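PDB 5APG: TSR3 from Vulcanisaeta distributa, which probably transfers the 3-amino-3-carboxypropyl group of S-adenosylmethionine to an N1-methylpseudouridine of 16S rRNA, completing the hypermodified m1acp3-pseudouridine. Local coordinates for residues 39-45 against 64-69; 47-53 against 90-94; 73-77 against 178-184. One frame throughout, in Å; residues are numbered along the deposited sequence.

In the fold
From the N terminus, strand 43-45 comes first, and interaction 1 closes the beta-alpha-beta unit that runs through helix 58-63 to strand 66-70. Interaction 2 brings the loop 47-53, which follows strand 43-45, onto the end of strand 89-91. Its segments alternate along the chain with those of interaction 1, so the two cross, and they meet in the sheet where strands 43-45 and 89-91 are neighbours. Interaction 3 opens after interaction 1 has closed, crosses interaction 2, and makes the longest closure, from helix 73-83 to the C-terminal helix 170-182. Pro47 packs on both Trp73 and Met178, joining interactions 2 and 3. All three reach the bound cofactor analogue.

Interaction 1: residues 39-45 against 64-69; sequences PSGSIIL and RGLSLI. With EEM ([(3S)-3-amino-4-hydroxy-4-oxo-butyl]-[[(2S,3S,4R,5R)-5-(6-aminopurin-9-yl)-3,4-dihydroxy-oxolan-2-yl]methyl]-methyl-selanium), chain D.
Pro39 CD and CG lie against Ser67 OG at the start of a beta-alpha-beta unit whose parallel strands, 43-45 and 66-69, are neighbours in the SPOUT-fold sheet. Gly41, at the positive-phi position of the type II turn from Pro39 to Ser42, offers its O to Arg64 NH1 at 2.9 Å, on a lone pair and in the guanidinium plane. Ser42 OG receives a hydrogen bond from Ser67 OG (2.8 Å) and donates to Pro39 O (2.6 Å); held between the backbone N and the carbonyl carbon (chi1 60°), it lies within bonding distance of both. An alanine here would remove that hydroxyl and is likely to leave Ser67 OG without its mate and the turn less firmly fixed. Ile43 N donates to Gly65 O, while its own O receives a nearly straight bond from Ser67 N at 2.7 Å. On the sheet face opposite Ile44 and Ser67, Ile43 CG2 meets Leu66 CD1. Leu45 N bonds Ser67 O, and its side chain runs beside Leu68, Leu45 CD1 to Leu68 CD2 3.6 Å. At the strand ends a water donates to Leu45 O, accepts from Ile69 N and bonds EEM O2', and EEM O3' donates to Ile69 O at 2.7 Å.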
loop_
_atom_site.group_PDB
_atom_site.type_symbol
_atom_site.label_atom_id
_atom_site.label_comp_id
_atom_site.label_asym_id
_atom_site.label_seq_id
_atom_site.Cartn_x
_atom_site.Cartn_y
_atom_site.Cartn_z
ATOM N N PRO A 39 11.947 5.341 9.105
ATOM C CA PRO A 39 12.178 6.781 9.301
ATOM C C PRO A 39 11.003 7.516 9.954
ATOM O O PRO A 39 9.877 7.432 9.475
ATOM C CB PRO A 39 12.409 7.299 7.874
ATOM C CG PRO A 39 11.805 6.263 6.978
ATOM C CD PRO A 39 12.004 4.956 7.685
ATOM N N SER A 40 11.272 8.233 11.041
ATOM C CA SER A 40 10.245 9.045 11.690
ATOM C C SER A 40 9.784 10.170 10.769
ATOM O O SER A 40 10.583 10.752 10.038
ATOM C CB SER A 40 10.765 9.628 13.007
ATOM O OG SER A 40 10.902 8.622 13.993
ATOM N N GLY A 41 8.490 10.473 10.798
ATOM C CA GLY A 41 7.967 11.565 10.002
ATOM C C GLY A 41 7.744 11.187 8.552
ATOM O O GLY A 41 7.364 12.026 7.739
ATOM N N SER A 42 7.988 9.922 8.222
ATOM C CA SER A 42 7.706 9.427 6.881
ATOM C C SER A 42 6.220 9.122 6.746
ATOM O O SER A 42 5.512 8.993 7.743
ATOM C CB SER A 42 8.526 8.168 6.573
ATOM O OG SER A 42 8.237 7.119 7.487
ATOM N N ILE A 43 5.751 9.025 5.507
ATOM C CA ILE A 43 4.465 8.398 5.236
ATOM C C ILE A 43 4.589 6.912 5.538
ATOM O O ILE A 43 5.507 6.257 5.040
ATOM C CB ILE A 43 4.024 8.568 3.760
ATOM C CG1 ILE A 43 3.927 10.046 3.373
ATOM C CG2 ILE A 43 2.699 7.850 3.508
ATOM C CD1 ILE A 43 2.815 10.785 4.094
ATOM N N ILE A 44 3.683 6.368 6.348
ATOM C CA ILE A 44 3.608 4.917 6.458
ATOM C C ILE A 44 2.263 4.446 5.927
ATOM O O ILE A 44 1.201 4.966 6.294
ATOM C CB ILE A 44 3.842 4.395 7.912
ATOM C CG1 ILE A 44 4.113 2.885 7.883
ATOM C CG2 ILE A 44 2.663 4.707 8.851
ATOM C CD1 ILE A 44 4.542 2.303 9.222
ATOM N N LEU A 45 2.313 3.492 5.008
ATOM C CA LEU A 45 1.086 2.874 4.542
ATOM C C LEU A 45 0.522 2.063 5.694
ATOM O O LEU A 45 1.257 1.382 6.413
ATOM C CB LEU A 45 1.327 2.005 3.309
ATOM C CG LEU A 45 1.808 2.752 2.057
ATOM C CD1 LEU A 45 1.818 1.823 0.858
ATOM C CD2 LEU A 45 0.951 3.978 1.778
ATOM N N ARG A 64 11.034 12.777 3.738
ATOM C CA ARG A 64 11.207 11.844 4.851
ATOM C C ARG A 64 11.228 10.390 4.382
ATOM O O ARG A 64 11.848 9.538 5.018
ATOM C CB ARG A 64 10.099 12.023 5.902
ATOM C CG ARG A 64 10.198 13.287 6.769
ATOM C CD ARG A 64 9.308 14.392 6.224
ATOM N NE ARG A 64 9.268 15.579 7.079
ATOM C CZ ARG A 64 8.400 15.755 8.075
ATOM N NH1 ARG A 64 7.511 14.812 8.365
ATOM N NH2 ARG A 64 8.430 16.873 8.788
ATOM N N GLY A 65 10.543 10.104 3.280
ATOM C CA GLY A 65 10.506 8.753 2.739
ATOM C C GLY A 65 9.145 8.088 2.855
ATOM O O GLY A 65 8.190 8.683 3.362
ATOM N N LEU A 66 9.062 6.847 2.381
ATOM C CA LEU A 66 7.829 6.059 2.431
ATOM C C LEU A 66 8.088 4.741 3.154
ATOM O O LEU A 66 8.968 3.976 2.758
ATOM C CB LEU A 66 7.293 5.789 1.020
ATOM C CG LEU A 66 6.018 4.940 0.907
ATOM C CD1 LEU A 66 4.817 5.680 1.469
ATOM C CD2 LEU A 66 5.761 4.519 -0.540
ATOM N N SER A 67 7.329 4.484 4.213
ATOM C CA SER A 67 7.531 3.292 5.031
ATOM C C SER A 67 6.380 2.304 4.877
ATOM O O SER A 67 5.245 2.698 4.615
ATOM C CB SER A 67 7.687 3.672 6.506
ATOM O OG SER A 67 8.817 4.503 6.708
ATOM N N LEU A 68 6.684 1.022 5.037
ATOM C CA LEU A 68 5.665 -0.021 5.055
ATOM C C LEU A 68 6.056 -1.140 6.006
ATOM O O LEU A 68 7.239 -1.407 6.221
ATOM C CB LEU A 68 5.434 -0.623 3.662
ATOM C CG LEU A 68 4.869 0.177 2.489
ATOM C CD1 LEU A 68 5.953 0.983 1.780
ATOM C CD2 LEU A 68 4.179 -0.776 1.524
ATOM N N ILE A 69 5.051 -1.805 6.557
ATOM C CA ILE A 69 5.268 -3.050 7.272
ATOM C C ILE A 69 4.766 -4.192 6.399
ATOM O O ILE A 69 3.609 -4.195 5.974
ATOM C CB ILE A 69 4.549 -3.068 8.635
ATOM C CG1 ILE A 69 5.142 -2.007 9.567
ATOM C CG2 ILE A 69 4.661 -4.448 9.273
ATOM C CD1 ILE A 69 4.288 -1.727 10.800
HETATM C C2 EEM D . -2.605 0.683 2.835
HETATM N N3 EEM D . -1.610 -0.145 2.738
HETATM C C4 EEM D . -1.759 -1.288 2.092
HETATM C "C1'" EEM D . 0.497 -2.414 2.154
HETATM C "C2'" EEM D . 0.566 -2.519 3.698
HETATM C "C3'" EEM D . 0.554 -3.894 3.895
HETATM C "C4'" EEM D . 1.212 -4.510 2.899
HETATM C "C5'" EEM D . 0.608 -5.786 2.444
HETATM O O EEM D . 2.909 -8.872 -1.026
HETATM C C EEM D . 2.877 -9.890 -0.392
HETATM O OXT EEM D . 3.740 -10.738 -0.539
HETATM C CA EEM D . 1.791 -10.119 0.636
HETATM N N EEM D . 1.881 -11.479 1.087
HETATM C CB EEM D . 2.050 -9.121 1.756
HETATM C CG EEM D . 0.894 -8.939 2.717
HETATM SE SE EEM D . 1.054 -7.221 3.690
HETATM C CE EEM D . -0.283 -7.113 5.088
HETATM O "O4'" EEM D . 0.947 -3.500 1.679
HETATM O "O3'" EEM D . 0.962 -4.270 5.269
HETATM O "O2'" EEM D . 1.879 -2.022 3.978
HETATM N N9 EEM D . -0.953 -2.326 1.825
HETATM C C8 EEM D . -1.676 -3.188 1.137
HETATM N N7 EEM D . -2.906 -2.759 0.965
HETATM C C5 EEM D . -3.002 -1.551 1.549
HETATM N N1 EEM D . -3.808 0.481 2.339
HETATM C C6 EEM D . -4.065 -0.617 1.691
HETATM N N6 EEM D . -5.346 -0.872 1.162
HETATM O O HOH W 1 2.347 -0.973 6.365
#

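Interaction 2: residues 47-53 against 90-94. With EEM ([(3S)-3-amino-4-hydroxy-4-oxo-butyl]-[[(2S,3S,4R,5R)-5-(6-aminopurin-9-yl)-3,4-dihydroxy-oxolan-2-yl]methyl]-methyl-selanium), chain D.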
loop_
_atom_site.group_PDB
_atom_site.type_symbol
_atom_site.label_atom_id
_atom_site.label_comp_id
_atom_site.label_asym_id
_atom_site.label_seq_id
_atom_site.Cartn_x
_atom_site.Cartn_y
_atom_site.Cartn_z
ATOM N N PRO A 47 -3.240 0.027 6.322
ATOM C CA PRO A 47 -4.604 -0.296 5.894
ATOM C C PRO A 47 -5.640 -0.188 7.012
ATOM O O PRO A 47 -6.830 -0.258 6.714
ATOM C CB PRO A 47 -4.475 -1.744 5.405
ATOM C CG PRO A 47 -3.384 -2.312 6.252
ATOM C CD PRO A 47 -2.394 -1.176 6.427
ATOM N N THR A 48 -5.205 -0.009 8.260
ATOM C CA THR A 48 -6.135 0.031 9.390
ATOM C C THR A 48 -6.637 1.428 9.741
ATOM O O THR A 48 -7.566 1.563 10.536
ATOM C CB THR A 48 -5.506 -0.566 10.676
ATOM O OG1 THR A 48 -4.484 0.312 11.166
ATOM C CG2 THR A 48 -4.918 -1.949 10.402
ATOM N N VAL A 49 -6.020 2.465 9.181
ATOM C CA VAL A 49 -6.488 3.830 9.434
ATOM C C VAL A 49 -7.482 4.241 8.349
ATOM O O VAL A 49 -7.618 3.557 7.336
ATOM C CB VAL A 49 -5.325 4.845 9.492
ATOM C CG1 VAL A 49 -4.329 4.451 10.580
ATOM C CG2 VAL A 49 -4.631 4.971 8.136
ATOM N N LYS A 50 -8.176 5.355 8.560
ATOM C CA LYS A 50 -9.235 5.774 7.647
ATOM C C LYS A 50 -8.807 6.919 6.734
ATOM O O LYS A 50 -9.540 7.299 5.818
ATOM C CB LYS A 50 -10.481 6.186 8.439
ATOM C CG LYS A 50 -11.054 5.080 9.302
ATOM C CD LYS A 50 -11.397 3.857 8.453
ATOM C CE LYS A 50 -11.840 2.689 9.324
ATOM N NZ LYS A 50 -10.674 1.931 9.865
ATOM N N THR A 51 -7.625 7.473 6.992
ATOM C CA THR A 51 -7.136 8.630 6.248
ATOM C C THR A 51 -6.434 8.205 4.962
ATOM O O THR A 51 -5.356 7.621 5.006
ATOM C CB THR A 51 -6.162 9.471 7.100
ATOM O OG1 THR A 51 -6.684 9.612 8.428
ATOM C CG2 THR A 51 -5.957 10.845 6.481
ATOM N N PRO A 52 -7.042 8.502 3.804
ATOM C CA PRO A 52 -6.446 8.059 2.540
ATOM C C PRO A 52 -5.274 8.917 2.081
ATOM O O PRO A 52 -5.256 10.139 2.276
ATOM C CB PRO A 52 -7.610 8.169 1.551
ATOM C CG PRO A 52 -8.445 9.282 2.093
ATOM C CD PRO A 52 -8.309 9.225 3.599
ATOM N N LEU A 53 -4.302 8.254 1.461
ATOM C CA LEU A 53 -3.181 8.917 0.808
ATOM C C LEU A 53 -3.679 9.844 -0.294
ATOM O O LEU A 53 -4.592 9.488 -1.031
ATOM C CB LEU A 53 -2.225 7.874 0.223
ATOM C CG LEU A 53 -0.856 8.350 -0.256
ATOM C CD1 LEU A 53 0.085 8.542 0.930
ATOM C CD2 LEU A 53 -0.280 7.365 -1.274
ATOM N N ARG A 90 0.335 8.336 9.055
ATOM C CA ARG A 90 -0.328 7.082 8.708
ATOM C C ARG A 90 -1.425 7.304 7.678
ATOM O O ARG A 90 -2.335 8.103 7.896
ATOM C CB ARG A 90 -0.909 6.425 9.965
ATOM C CG ARG A 90 0.129 6.142 11.046
ATOM C CD ARG A 90 -0.529 5.742 12.365
ATOM N NE ARG A 90 -1.167 4.430 12.294
ATOM C CZ ARG A 90 -1.750 3.829 13.326
ATOM N NH1 ARG A 90 -1.776 4.425 14.512
ATOM N NH2 ARG A 90 -2.306 2.633 13.176
ATOM N N ARG A 91 -1.337 6.590 6.561
ATOM C CA ARG A 91 -2.307 6.729 5.478
ATOM C C ARG A 91 -2.710 5.376 4.898
ATOM O O ARG A 91 -1.853 4.539 4.608
ATOM C CB ARG A 91 -1.742 7.613 4.357
ATOM C CG ARG A 91 -1.470 9.066 4.749
ATOM C CD ARG A 91 -2.775 9.807 5.098
ATOM N NE ARG A 91 -2.545 11.225 5.377
ATOM C CZ ARG A 91 -2.301 11.728 6.585
ATOM N NH1 ARG A 91 -2.249 10.931 7.649
ATOM N NH2 ARG A 91 -2.108 13.034 6.732
ATOM N N ARG A 92 -4.010 5.158 4.726
ATOM C CA ARG A 92 -4.457 4.002 3.960
ATOM C C ARG A 92 -4.398 4.378 2.492
ATOM O O ARG A 92 -4.309 5.557 2.148
ATOM C CB ARG A 92 -5.880 3.567 4.343
ATOM C CG ARG A 92 -6.984 4.577 3.994
ATOM C CD ARG A 92 -8.364 3.927 4.140
ATOM N NE ARG A 92 -9.483 4.834 3.880
ATOM C CZ ARG A 92 -10.005 5.067 2.679
ATOM N NH1 ARG A 92 -9.495 4.481 1.603
ATOM N NH2 ARG A 92 -11.031 5.899 2.550
ATOM N N LEU A 93 -4.429 3.380 1.621
ATOM C CA LEU A 93 -4.575 3.667 0.209
ATOM C C LEU A 93 -6.047 3.877 -0.093
ATOM O O LEU A 93 -6.901 3.259 0.533
ATOM C CB LEU A 93 -4.010 2.539 -0.654
ATOM C CG LEU A 93 -2.486 2.431 -0.663
ATOM C CD1 LEU A 93 -2.090 1.129 -1.315
ATOM C CD2 LEU A 93 -1.867 3.621 -1.393
ATOM N N PRO A 94 -6.347 4.765 -1.049
ATOM C CA PRO A 94 -7.713 4.835 -1.567
ATOM C C PRO A 94 -8.082 3.501 -2.196
ATOM O O PRO A 94 -7.194 2.718 -2.555
ATOM C CB PRO A 94 -7.651 5.959 -2.612
ATOM C CG PRO A 94 -6.217 6.135 -2.913
ATOM C CD PRO A 94 -5.466 5.765 -1.671
HETATM C C2 EEM D . -2.605 0.683 2.835
HETATM N N3 EEM D . -1.610 -0.145 2.738
HETATM C C4 EEM D . -1.759 -1.288 2.092
HETATM C "C1'" EEM D . 0.497 -2.414 2.154
HETATM C "C2'" EEM D . 0.566 -2.519 3.698
HETATM C "C3'" EEM D . 0.554 -3.894 3.895
HETATM C "C4'" EEM D . 1.212 -4.510 2.899
HETATM C "C5'" EEM D . 0.608 -5.786 2.444
HETATM O O EEM D . 2.909 -8.872 -1.026
HETATM C C EEM D . 2.877 -9.890 -0.392
HETATM O OXT EEM D . 3.740 -10.738 -0.539
HETATM C CA EEM D . 1.791 -10.119 0.636
HETATM N N EEM D . 1.881 -11.479 1.087
HETATM C CB EEM D . 2.050 -9.121 1.756
HETATM C CG EEM D . 0.894 -8.939 2.717
HETATM SE SE EEM D . 1.054 -7.221 3.690
HETATM C CE EEM D . -0.283 -7.113 5.088
HETATM O "O4'" EEM D . 0.947 -3.500 1.679
HETATM O "O3'" EEM D . 0.962 -4.270 5.269
HETATM O "O2'" EEM D . 1.879 -2.022 3.978
HETATM N N9 EEM D . -0.953 -2.326 1.825
HETATM C C8 EEM D . -1.676 -3.188 1.137
HETATM N N7 EEM D . -2.906 -2.759 0.965
HETATM C C5 EEM D . -3.002 -1.551 1.549
HETATM N N1 EEM D . -3.808 0.481 2.339
HETATM C C6 EEM D . -4.065 -0.617 1.691
HETATM N N6 EEM D . -5.346 -0.872 1.162
HETATM O O HOH W 2 -12.083 5.930 5.341
HETATM O O HOH W 3 -4.500 8.265 9.763
HETATM O O HOH W 4 -3.489 12.299 2.682
#
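Arg92 N bonds Thr51 O at 2.8 Å and Leu53 N bonds Arg92 O, also at 2.8 Å, a pair that bridges the loop 47-53 to the chain leaving strand 89-91, an outermost strand of the parallel sheet in this SPOUT-fold enzyme. The second bond comes in almost straight on the carbonyl. Arg92 NE adds a weak bond to Lys50 O, and a water links that carbonyl to Arg92 NH2. Within its own segment NH1 reaches Leu93 O, and outside it forms a salt bridge with Glu161, so the guanidinium is gripped from several directions. The chain, extended from CG to NE, runs past the backbone of Val49 and Lys50, with Arg92 CD 3.3 Å from Val49 O, and Pro52 CB lies over the centre of one guanidinium face.

Arg91 bends at chi2 (-65°), which swings its guanidinium back so that NH1 bonds Arg90 O and Thr51 CG2 sits over one face. Another water joins its NE to Pro52 O. Val49 touches neighbouring arginines with its two methyls: CG1 lies over a face of the Arg90 guanidinium, which is salt-bridged to Asp46, and CG2 faces the backbone of Arg91 and Arg92. Leu53 CD1 rests on Arg91 CB and its CD2 on Leu93 CD2. Pro47 and Leu93 border the adenine of the cofactor analogue, and Leu93 N donates to EEM N1 at 3.1 Å, with 167° at the hydrogen.

Interaction 3: residues 73-77 against 178-184; sequences WKRAV and MRVLTNG. With EEM ([(3S)-3-amino-4-hydroxy-4-oxo-butyl]-[[(2S,3S,4R,5R)-5-(6-aminopurin-9-yl)-3,4-dihydroxy-oxolan-2-yl]methyl]-methyl-selanium), chain D.
Met178, a selenomethionine, packs its CB against Val77 CG2 and its CG near Trp73 CZ3 at 4.2 Å, where the C-terminal helix 170-182 crosses the start of helix 73-83; the short segments make an angle of 114°. Its O takes both the N and, from above the carbonyl plane, the OG1 of Thr182. Leu181 brings CD1 to Trp73 CB (3.7 Å), obliquely to the indole, and its O faces Lys74 CA in a CA-H...O contact. Thr182 OG1 lies 3.5 Å from Val77 CG2 and accepts a hydrogen bond from a water, which in turn accepts one from Val77 N. Thr182 O is bonded by Lys74 NZ at 2.9 Å, and Gly184 O receives a weak bond from the same amine. The lysine chain is extended until a bend at chi4 (59°) turns the amine toward both carbonyls. EEM CE lies over the centre of one Trp73 indole face, 3.7 Å from its plane, and Leu110 O takes NE1. An ammonium at the C-terminal end of helix 170-182 would probably be favoured by the helix dipole, and the contact thus joins a lysine-to-carbonyl link at the helix end to apolar packing against the indole beside the selenonium.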
loop_
_atom_site.group_PDB
_atom_site.type_symbol
_atom_site.label_atom_id
_atom_site.label_comp_id
_atom_site.label_asym_id
_atom_site.label_seq_id
_atom_site.Cartn_x
_atom_site.Cartn_y
_atom_site.Cartn_z
ATOM N N TRP A 73 -1.642 -10.877 5.928
ATOM C CA TRP A 73 -2.885 -10.135 6.117
ATOM C C TRP A 73 -3.631 -10.615 7.358
ATOM O O TRP A 73 -4.393 -9.859 7.964
ATOM C CB TRP A 73 -3.779 -10.240 4.880
ATOM C CG TRP A 73 -3.479 -9.168 3.869
ATOM C CD1 TRP A 73 -2.833 -9.319 2.678
ATOM C CD2 TRP A 73 -3.793 -7.774 3.984
ATOM N NE1 TRP A 73 -2.736 -8.104 2.037
ATOM C CE2 TRP A 73 -3.313 -7.139 2.820
ATOM C CE3 TRP A 73 -4.438 -7.001 4.957
ATOM C CZ2 TRP A 73 -3.461 -5.773 2.597
ATOM C CZ3 TRP A 73 -4.581 -5.639 4.736
ATOM C CH2 TRP A 73 -4.095 -5.039 3.565
ATOM N N LYS A 74 -3.395 -11.863 7.750
ATOM C CA LYS A 74 -4.016 -12.410 8.952
ATOM C C LYS A 74 -3.519 -11.697 10.209
ATOM O O LYS A 74 -4.239 -11.603 11.203
ATOM C CB LYS A 74 -3.761 -13.918 9.058
ATOM C CG LYS A 74 -4.494 -14.581 10.220
ATOM C CD LYS A 74 -4.607 -16.086 10.040
ATOM C CE LYS A 74 -5.224 -16.737 11.271
ATOM N NZ LYS A 74 -6.584 -16.202 11.569
ATOM N N ARG A 75 -2.293 -11.181 10.155
ATOM C CA ARG A 75 -1.705 -10.465 11.287
ATOM C C ARG A 75 -1.733 -8.943 11.131
ATOM O O ARG A 75 -1.404 -8.221 12.071
ATOM C CB ARG A 75 -0.254 -10.908 11.507
ATOM C CG ARG A 75 -0.089 -12.321 12.039
ATOM C CD ARG A 75 1.065 -12.373 13.029
ATOM N NE ARG A 75 0.888 -11.390 14.096
ATOM C CZ ARG A 75 1.862 -10.957 14.888
ATOM N NH1 ARG A 75 3.099 -11.415 14.737
ATOM N NH2 ARG A 75 1.603 -10.061 15.832
ATOM N N ALA A 76 -2.119 -8.465 9.950
ATOM C CA ALA A 76 -1.950 -7.054 9.594
ATOM C C ALA A 76 -2.637 -6.083 10.554
ATOM O O ALA A 76 -2.054 -5.068 10.934
ATOM C CB ALA A 76 -2.444 -6.813 8.175
ATOM N N VAL A 77 -3.870 -6.385 10.947
ATOM C CA VAL A 77 -4.600 -5.479 11.828
ATOM C C VAL A 77 -3.911 -5.388 13.184
ATOM O O VAL A 77 -3.643 -4.297 13.677
ATOM C CB VAL A 77 -6.065 -5.914 12.020
ATOM C CG1 VAL A 77 -6.768 -4.981 12.991
ATOM C CG2 VAL A 77 -6.788 -5.926 10.681
HETATM N N MSE A 178 -11.143 -6.539 6.049
HETATM C CA MSE A 178 -9.959 -6.990 6.767
HETATM C C MSE A 178 -10.305 -7.990 7.861
HETATM O O MSE A 178 -9.518 -8.890 8.154
HETATM C CB MSE A 178 -9.212 -5.801 7.357
HETATM C CG MSE A 178 -8.437 -5.016 6.313
HETATM SE SE MSE A 178 -7.522 -3.511 7.108
HETATM C CE MSE A 178 -9.083 -2.555 7.795
ATOM N N ARG A 179 -11.478 -7.822 8.467
ATOM C CA ARG A 179 -11.955 -8.746 9.490
ATOM C C ARG A 179 -12.028 -10.163 8.926
ATOM O O ARG A 179 -11.725 -11.135 9.620
ATOM C CB ARG A 179 -13.326 -8.307 10.018
ATOM C CG ARG A 179 -13.649 -8.797 11.424
ATOM C CD ARG A 179 -14.487 -7.775 12.184
ATOM N NE ARG A 179 -15.574 -7.256 11.364
ATOM C CZ ARG A 179 -15.983 -5.993 11.380
ATOM N NH1 ARG A 179 -15.391 -5.112 12.176
ATOM N NH2 ARG A 179 -16.982 -5.610 10.595
ATOM N N VAL A 180 -12.418 -10.264 7.660
ATOM C CA VAL A 180 -12.487 -11.542 6.955
ATOM C C VAL A 180 -11.138 -12.259 6.961
ATOM O O VAL A 180 -11.063 -13.467 7.186
ATOM C CB VAL A 180 -12.955 -11.348 5.495
ATOM C CG1 VAL A 180 -12.750 -12.621 4.684
ATOM C CG2 VAL A 180 -14.413 -10.913 5.459
ATOM N N LEU A 181 -10.073 -11.502 6.729
ATOM C CA LEU A 181 -8.730 -12.066 6.674
ATOM C C LEU A 181 -8.165 -12.305 8.067
ATOM O O LEU A 181 -7.408 -13.249 8.286
ATOM C CB LEU A 181 -7.804 -11.144 5.887
ATOM C CG LEU A 181 -8.119 -11.047 4.395
ATOM C CD1 LEU A 181 -7.262 -9.979 3.775
ATOM C CD2 LEU A 181 -7.885 -12.385 3.713
ATOM N N THR A 182 -8.528 -11.434 8.999
ATOM C CA THR A 182 -8.102 -11.572 10.385
ATOM C C THR A 182 -8.632 -12.874 10.982
ATOM O O THR A 182 -7.913 -13.589 11.678
ATOM C CB THR A 182 -8.585 -10.377 11.239
ATOM O OG1 THR A 182 -8.042 -9.158 10.713
ATOM C CG2 THR A 182 -8.156 -10.538 12.690
ATOM N N ASN A 183 -9.889 -13.182 10.679
ATOM C CA ASN A 183 -10.584 -14.304 11.306
ATOM C C ASN A 183 -10.584 -15.587 10.476
ATOM O O ASN A 183 -11.222 -16.572 10.852
ATOM C CB ASN A 183 -12.026 -13.902 11.616
ATOM C CG ASN A 183 -12.115 -12.824 12.680
ATOM O OD1 ASN A 183 -11.235 -12.706 13.535
ATOM N ND2 ASN A 183 -13.178 -12.030 12.631
ATOM N N GLY A 184 -9.872 -15.582 9.355
ATOM C CA GLY A 184 -9.841 -16.741 8.481
ATOM C C GLY A 184 -8.442 -17.123 8.038
ATOM O O GLY A 184 -7.679 -17.719 8.798
HETATM C C2 EEM D . -2.605 0.683 2.835
HETATM N N3 EEM D . -1.610 -0.145 2.738
HETATM C C4 EEM D . -1.759 -1.288 2.092
HETATM C "C1'" EEM D . 0.497 -2.414 2.154
HETATM C "C2'" EEM D . 0.566 -2.519 3.698
HETATM C "C3'" EEM D . 0.554 -3.894 3.895
HETATM C "C4'" EEM D . 1.212 -4.510 2.899
HETATM C "C5'" EEM D . 0.608 -5.786 2.444
HETATM O O EEM D . 2.909 -8.872 -1.026
HETATM C C EEM D . 2.877 -9.890 -0.392
HETATM O OXT EEM D . 3.740 -10.738 -0.539
HETATM C CA EEM D . 1.791 -10.119 0.636
HETATM N N EEM D . 1.881 -11.479 1.087
HETATM C CB EEM D . 2.050 -9.121 1.756
HETATM C CG EEM D . 0.894 -8.939 2.717
HETATM SE SE EEM D . 1.054 -7.221 3.690
HETATM C CE EEM D . -0.283 -7.113 5.088
HETATM O "O4'" EEM D . 0.947 -3.500 1.679
HETATM O "O3'" EEM D . 0.962 -4.270 5.269
HETATM O "O2'" EEM D . 1.879 -2.022 3.978
HETATM N N9 EEM D . -0.953 -2.326 1.825
HETATM C C8 EEM D . -1.676 -3.188 1.137
HETATM N N7 EEM D . -2.906 -2.759 0.965
HETATM C C5 EEM D . -3.002 -1.551 1.549
HETATM N N1 EEM D . -3.808 0.481 2.339
HETATM C C6 EEM D . -4.065 -0.617 1.691
HETATM N N6 EEM D . -5.346 -0.872 1.162
HETATM O O HOH W 5 -5.384 -8.801 10.392
HETATM O O HOH W 6 -6.777 -8.164 7.371
#